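Peptidase S15/CocE/NonD (Thaumarchaeota archaeon SCGC AB-539-E09, PDB 4PF1) is probably a serine aminopeptidase of the alpha/beta hydrolase fold, cleaving residues from the N-terminal end of peptides. Local coordinates at residues D275-I289 against S302-P314. Sequence-based numbering, arbitrary orientation.
Sequences DKMLAQHPLTVPMLI and SPKLYKVLAPKDP
Lys304 reaches across to Asp275: its CG, anti to the backbone N (chi1 -171°), lies against the carboxylate, and bends at chi2 and chi4 curl the chain over it, bringing NZ to 2.8 Å from Asp275 OD2. The ammonium meets that oxygen from above, 38° out of the carboxylate plane. Lys276 NZ lies 3.5 Å from Lys304 NZ and makes a long salt bridge, 3.7 Å, to the same Asp275 OD2, while a water donates to Asp275 OD1; Tyr300 OH also bonds Lys304 NZ. Beside this network Val308 CG2 packs on Asp275 CB at 3.7 Å. An alanine in place of Lys304 would probably leave Asp275 OD2 without its short salt bridge, with only the long one to Lys276 in this network, and the carboxylate freer to turn.

Helices 275-279 and 302-309 run nearly parallel, their axes 26° apart in direction, with Leu278 CD1 against Leu305 CD2. Leu309 forks between neighbours: CD2 faces Leu278 CB and Leu283 CD1, whereas CD1 meets Met287 SD at 3.7 Å, the two side chains crossing at about a right angle. On the strand, Ile289 lays CG2 on Ser302 CB and pushes CD1 against the backbone of Tyr306, fastening the helix of a beta-alpha-beta unit to the central sheet. Farther along, Lys312 extends across, kinks at chi3 and chi4, and donates from NZ to Ala279 O at 2.8 Å and weakly to His281 O. An apolar middle thus joins helix, strand and loop between two lysines, one probably helping to offset a buried carboxylate's charge, the other bound chiefly to the Ala279 carbonyl.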
loop_
_atom_site.group_PDB
_atom_site.type_symbol
_atom_site.label_atom_id
_atom_site.label_comp_id
_atom_site.label_asym_id
_atom_site.label_seq_id
_atom_site.Cartn_x
_atom_site.Cartn_y
_atom_site.Cartn_z
ATOM N N ASP A 275 5.930 41.970 -8.975
ATOM C CA ASP A 275 4.659 42.654 -9.236
ATOM C C ASP A 275 4.884 44.170 -9.348
ATOM O O ASP A 275 4.350 44.803 -10.256
ATOM C CB ASP A 275 3.624 42.334 -8.134
ATOM C CG ASP A 275 4.029 42.772 -6.738
ATOM O OD1 ASP A 275 5.101 42.330 -6.264
ATOM O OD2 ASP A 275 3.276 43.550 -6.123
ATOM N N LYS A 276 5.716 44.733 -8.452
ATOM C CA LYS A 276 6.029 46.161 -8.429
ATOM C C LYS A 276 6.938 46.534 -9.612
ATOM O O LYS A 276 6.724 47.575 -10.239
ATOM C CB LYS A 276 6.669 46.550 -7.087
ATOM C CG LYS A 276 5.692 46.471 -5.913
ATOM C CD LYS A 276 6.397 46.564 -4.564
ATOM C CE LYS A 276 5.436 46.478 -3.398
ATOM N NZ LYS A 276 4.913 45.097 -3.196
ATOM N N MET A 277 7.905 45.648 -9.954
ATOM C CA MET A 277 8.835 45.832 -11.074
ATOM C C MET A 277 8.086 45.802 -12.432
ATOM O O MET A 277 8.226 46.741 -13.216
ATOM C CB MET A 277 9.947 44.761 -11.031
ATOM C CG MET A 277 11.105 45.028 -11.986
ATOM S SD MET A 277 10.823 44.364 -13.652
ATOM C CE MET A 277 11.252 42.648 -13.396
ATOM N N LEU A 278 7.293 44.733 -12.700
ATOM C CA LEU A 278 6.537 44.585 -13.959
ATOM C C LEU A 278 5.500 45.705 -14.163
ATOM O O LEU A 278 5.177 46.035 -15.310
ATOM C CB LEU A 278 5.841 43.214 -14.034
ATOM C CG LEU A 278 6.729 42.028 -14.422
ATOM C CD1 LEU A 278 6.170 40.736 -13.886
ATOM C CD2 LEU A 278 6.886 41.928 -15.922
ATOM N N ALA A 279 4.993 46.294 -13.059
ATOM C CA ALA A 279 4.025 47.393 -13.107
ATOM C C ALA A 279 4.663 48.668 -13.661
ATOM O O ALA A 279 3.975 49.466 -14.292
ATOM C CB ALA A 279 3.456 47.653 -11.722
ATOM N N GLN A 280 5.988 48.837 -13.450
ATOM C CA GLN A 280 6.762 49.997 -13.914
ATOM C C GLN A 280 7.303 49.807 -15.353
ATOM O O GLN A 280 7.985 50.696 -15.872
ATOM C CB GLN A 280 7.933 50.280 -12.950
ATOM C CG GLN A 280 7.503 50.784 -11.574
ATOM C CD GLN A 280 8.645 50.779 -10.587
ATOM O OE1 GLN A 280 9.310 49.759 -10.362
ATOM N NE2 GLN A 280 8.871 51.914 -9.941
ATOM N N HIS A 281 7.009 48.658 -15.984
ATOM C CA HIS A 281 7.469 48.356 -17.342
ATOM C C HIS A 281 6.286 48.155 -18.304
ATOM O O HIS A 281 5.208 47.761 -17.856
ATOM C CB HIS A 281 8.369 47.113 -17.339
ATOM C CG HIS A 281 9.747 47.382 -16.831
ATOM N ND1 HIS A 281 10.765 47.781 -17.681
ATOM C CD2 HIS A 281 10.227 47.329 -15.566
ATOM C CE1 HIS A 281 11.830 47.938 -16.913
ATOM N NE2 HIS A 281 11.553 47.680 -15.632
ATOM N N PRO A 282 6.456 48.403 -19.630
ATOM C CA PRO A 282 5.330 48.198 -20.556
ATOM C C PRO A 282 4.902 46.733 -20.645
ATOM O O PRO A 282 5.741 45.828 -20.607
ATOM C CB PRO A 282 5.874 48.698 -21.903
ATOM C CG PRO A 282 7.073 49.520 -21.565
ATOM C CD PRO A 282 7.650 48.897 -20.345
ATOM N N LEU A 283 3.586 46.511 -20.721
ATOM C CA LEU A 283 2.978 45.194 -20.855
ATOM C C LEU A 283 2.594 45.003 -22.322
ATOM O O LEU A 283 1.628 45.610 -22.792
ATOM C CB LEU A 283 1.761 45.100 -19.917
ATOM C CG LEU A 283 0.912 43.836 -19.984
ATOM C CD1 LEU A 283 1.463 42.751 -19.069
ATOM C CD2 LEU A 283 -0.512 44.150 -19.620
ATOM N N THR A 284 3.410 44.237 -23.068
ATOM C CA THR A 284 3.214 44.031 -24.510
ATOM C C THR A 284 3.039 42.552 -24.876
ATOM O O THR A 284 2.401 42.245 -25.885
ATOM C CB THR A 284 4.404 44.617 -25.299
ATOM O OG1 THR A 284 5.617 44.024 -24.831
ATOM C CG2 THR A 284 4.487 46.145 -25.203
ATOM N N VAL A 285 3.637 41.648 -24.084
ATOM C CA VAL A 285 3.617 40.204 -24.332
ATOM C C VAL A 285 2.358 39.560 -23.706
ATOM O O VAL A 285 2.112 39.752 -22.510
ATOM C CB VAL A 285 4.922 39.532 -23.800
ATOM C CG1 VAL A 285 4.965 38.042 -24.138
ATOM C CG2 VAL A 285 6.167 40.241 -24.337
ATOM N N PRO A 286 1.575 38.763 -24.487
ATOM C CA PRO A 286 0.413 38.066 -23.898
ATOM C C PRO A 286 0.850 37.124 -22.775
ATOM O O PRO A 286 1.836 36.397 -22.923
ATOM C CB PRO A 286 -0.183 37.296 -25.083
ATOM C CG PRO A 286 0.364 37.968 -26.296
ATOM C CD PRO A 286 1.722 38.440 -25.917
ATOM N N MET A 287 0.152 37.189 -21.636
ATOM C CA MET A 287 0.501 36.443 -20.434
ATOM C C MET A 287 -0.650 35.584 -19.940
ATOM O O MET A 287 -1.780 36.063 -19.808
ATOM C CB MET A 287 0.919 37.432 -19.331
ATOM C CG MET A 287 1.821 36.839 -18.270
ATOM S SD MET A 287 2.310 38.061 -17.016
ATOM C CE MET A 287 3.188 39.263 -18.040
ATOM N N LEU A 288 -0.344 34.325 -19.622
ATOM C CA LEU A 288 -1.283 33.384 -19.030
ATOM C C LEU A 288 -0.748 33.008 -17.642
ATOM O O LEU A 288 0.082 32.102 -17.515
ATOM C CB LEU A 288 -1.472 32.148 -19.945
ATOM C CG LEU A 288 -2.522 31.096 -19.518
ATOM C CD1 LEU A 288 -3.937 31.672 -19.530
ATOM C CD2 LEU A 288 -2.465 29.880 -20.428
ATOM N N ILE A 289 -1.157 33.771 -16.615
ATOM C CA ILE A 289 -0.700 33.557 -15.239
ATOM C C ILE A 289 -1.439 32.358 -14.646
ATOM O O ILE A 289 -2.667 32.359 -14.576
ATOM C CB ILE A 289 -0.851 34.833 -14.359
ATOM C CG1 ILE A 289 -0.299 36.089 -15.084
ATOM C CG2 ILE A 289 -0.173 34.627 -12.996
ATOM C CD1 ILE A 289 -0.814 37.425 -14.544
ATOM N N SER A 302 1.255 34.675 -8.062
ATOM C CA SER A 302 0.329 34.675 -9.200
ATOM C C SER A 302 -0.912 35.602 -9.010
ATOM O O SER A 302 -1.145 36.434 -9.892
ATOM C CB SER A 302 -0.096 33.254 -9.548
ATOM O OG SER A 302 1.047 32.456 -9.819
ATOM N N PRO A 303 -1.687 35.549 -7.884
ATOM C CA PRO A 303 -2.820 36.489 -7.746
ATOM C C PRO A 303 -2.373 37.955 -7.650
ATOM O O PRO A 303 -3.060 38.830 -8.179
ATOM C CB PRO A 303 -3.522 36.028 -6.469
ATOM C CG PRO A 303 -2.517 35.246 -5.732
ATOM C CD PRO A 303 -1.603 34.632 -6.727
ATOM N N LYS A 304 -1.204 38.222 -7.013
ATOM C CA LYS A 304 -0.659 39.585 -6.914
ATOM C C LYS A 304 -0.230 40.085 -8.308
ATOM O O LYS A 304 -0.392 41.269 -8.606
ATOM C CB LYS A 304 0.518 39.649 -5.914
ATOM C CG LYS A 304 0.994 41.072 -5.586
ATOM C CD LYS A 304 0.183 41.721 -4.461
ATOM C CE LYS A 304 0.472 43.200 -4.313
ATOM N NZ LYS A 304 1.815 43.464 -3.731
ATOM N N LEU A 305 0.271 39.165 -9.174
ATOM C CA LEU A 305 0.654 39.486 -10.555
ATOM C C LEU A 305 -0.551 39.951 -11.350
ATOM O O LEU A 305 -0.486 41.002 -11.980
ATOM C CB LEU A 305 1.304 38.281 -11.260
ATOM C CG LEU A 305 2.800 38.097 -11.085
ATOM C CD1 LEU A 305 3.265 36.835 -11.792
ATOM C CD2 LEU A 305 3.581 39.308 -11.600
ATOM N N TYR A 306 -1.670 39.184 -11.302
ATOM C CA TYR A 306 -2.901 39.564 -11.996
ATOM C C TYR A 306 -3.418 40.913 -11.478
ATOM O O TYR A 306 -3.793 41.759 -12.281
ATOM C CB TYR A 306 -3.993 38.473 -11.863
ATOM C CG TYR A 306 -5.366 38.939 -12.317
ATOM C CD1 TYR A 306 -5.679 39.041 -13.670
ATOM C CD2 TYR A 306 -6.326 39.343 -11.394
ATOM C CE1 TYR A 306 -6.928 39.492 -14.092
ATOM C CE2 TYR A 306 -7.570 39.819 -11.805
ATOM C CZ TYR A 306 -7.865 39.897 -13.156
ATOM O OH TYR A 306 -9.096 40.358 -13.558
ATOM N N LYS A 307 -3.418 41.112 -10.139
ATOM C CA LYS A 307 -3.911 42.335 -9.491
ATOM C C LYS A 307 -3.207 43.601 -10.009
ATOM O O LYS A 307 -3.870 44.618 -10.215
ATOM C CB LYS A 307 -3.764 42.235 -7.960
ATOM C CG LYS A 307 -4.440 43.382 -7.194
ATOM C CD LYS A 307 -4.424 43.187 -5.669
ATOM C CE LYS A 307 -3.104 43.541 -5.013
ATOM N NZ LYS A 307 -2.751 44.981 -5.165
ATOM N N VAL A 308 -1.883 43.536 -10.229
ATOM C CA VAL A 308 -1.109 44.702 -10.671
ATOM C C VAL A 308 -1.091 44.844 -12.216
ATOM O O VAL A 308 -0.970 45.964 -12.714
ATOM C CB VAL A 308 0.336 44.720 -10.083
ATOM C CG1 VAL A 308 0.316 44.622 -8.559
ATOM C CG2 VAL A 308 1.209 43.619 -10.686
ATOM N N LEU A 309 -1.200 43.725 -12.962
ATOM C CA LEU A 309 -1.110 43.759 -14.427
ATOM C C LEU A 309 -2.478 43.862 -15.126
ATOM O O LEU A 309 -2.523 44.283 -16.284
ATOM C CB LEU A 309 -0.321 42.546 -14.964
ATOM C CG LEU A 309 1.158 42.442 -14.525
ATOM C CD1 LEU A 309 1.756 41.115 -14.936
ATOM C CD2 LEU A 309 1.997 43.597 -15.079
ATOM N N ALA A 310 -3.587 43.511 -14.428
ATOM C CA ALA A 310 -4.946 43.614 -14.991
ATOM C C ALA A 310 -5.354 45.080 -15.288
ATOM O O ALA A 310 -5.902 45.310 -16.363
ATOM C CB ALA A 310 -5.968 42.965 -14.070
ATOM N N PRO A 311 -5.085 46.096 -14.408
ATOM C CA PRO A 311 -5.473 47.479 -14.761
ATOM C C PRO A 311 -4.654 48.049 -15.927
ATOM O O PRO A 311 -5.126 48.952 -16.619
ATOM C CB PRO A 311 -5.230 48.261 -13.468
ATOM C CG PRO A 311 -4.220 47.484 -12.736
ATOM C CD PRO A 311 -4.453 46.046 -13.072
ATOM N N LYS A 312 -3.440 47.499 -16.160
ATOM C CA LYS A 312 -2.566 47.890 -17.273
ATOM C C LYS A 312 -3.131 47.384 -18.612
ATOM O O LYS A 312 -2.767 47.900 -19.669
ATOM C CB LYS A 312 -1.145 47.350 -17.059
ATOM C CG LYS A 312 -0.345 48.123 -16.016
ATOM C CD LYS A 312 1.032 47.501 -15.775
ATOM C CE LYS A 312 2.057 47.892 -16.819
ATOM N NZ LYS A 312 2.518 49.297 -16.650
ATOM N N ASP A 313 -4.015 46.367 -18.553
ATOM C CA ASP A 313 -4.694 45.770 -19.706
ATOM C C ASP A 313 -6.230 45.835 -19.465
ATOM O O ASP A 313 -6.830 44.846 -19.028
ATOM C CB ASP A 313 -4.197 44.322 -19.910
ATOM C CG ASP A 313 -4.794 43.592 -21.095
ATOM O OD1 ASP A 313 -4.974 44.230 -22.158
ATOM O OD2 ASP A 313 -5.044 42.378 -20.974
ATOM N N PRO A 314 -6.868 47.022 -19.668
ATOM C CA PRO A 314 -8.301 47.159 -19.332
ATOM C C PRO A 314 -9.240 46.240 -20.121
ATOM O O PRO A 314 -10.084 45.576 -19.515
ATOM C CB PRO A 314 -8.599 48.635 -19.635
ATOM C CG PRO A 314 -7.274 49.313 -19.595
ATOM C CD PRO A 314 -6.303 48.311 -20.123
HETATM O O HOH W 1 4.799 42.307 -3.573
#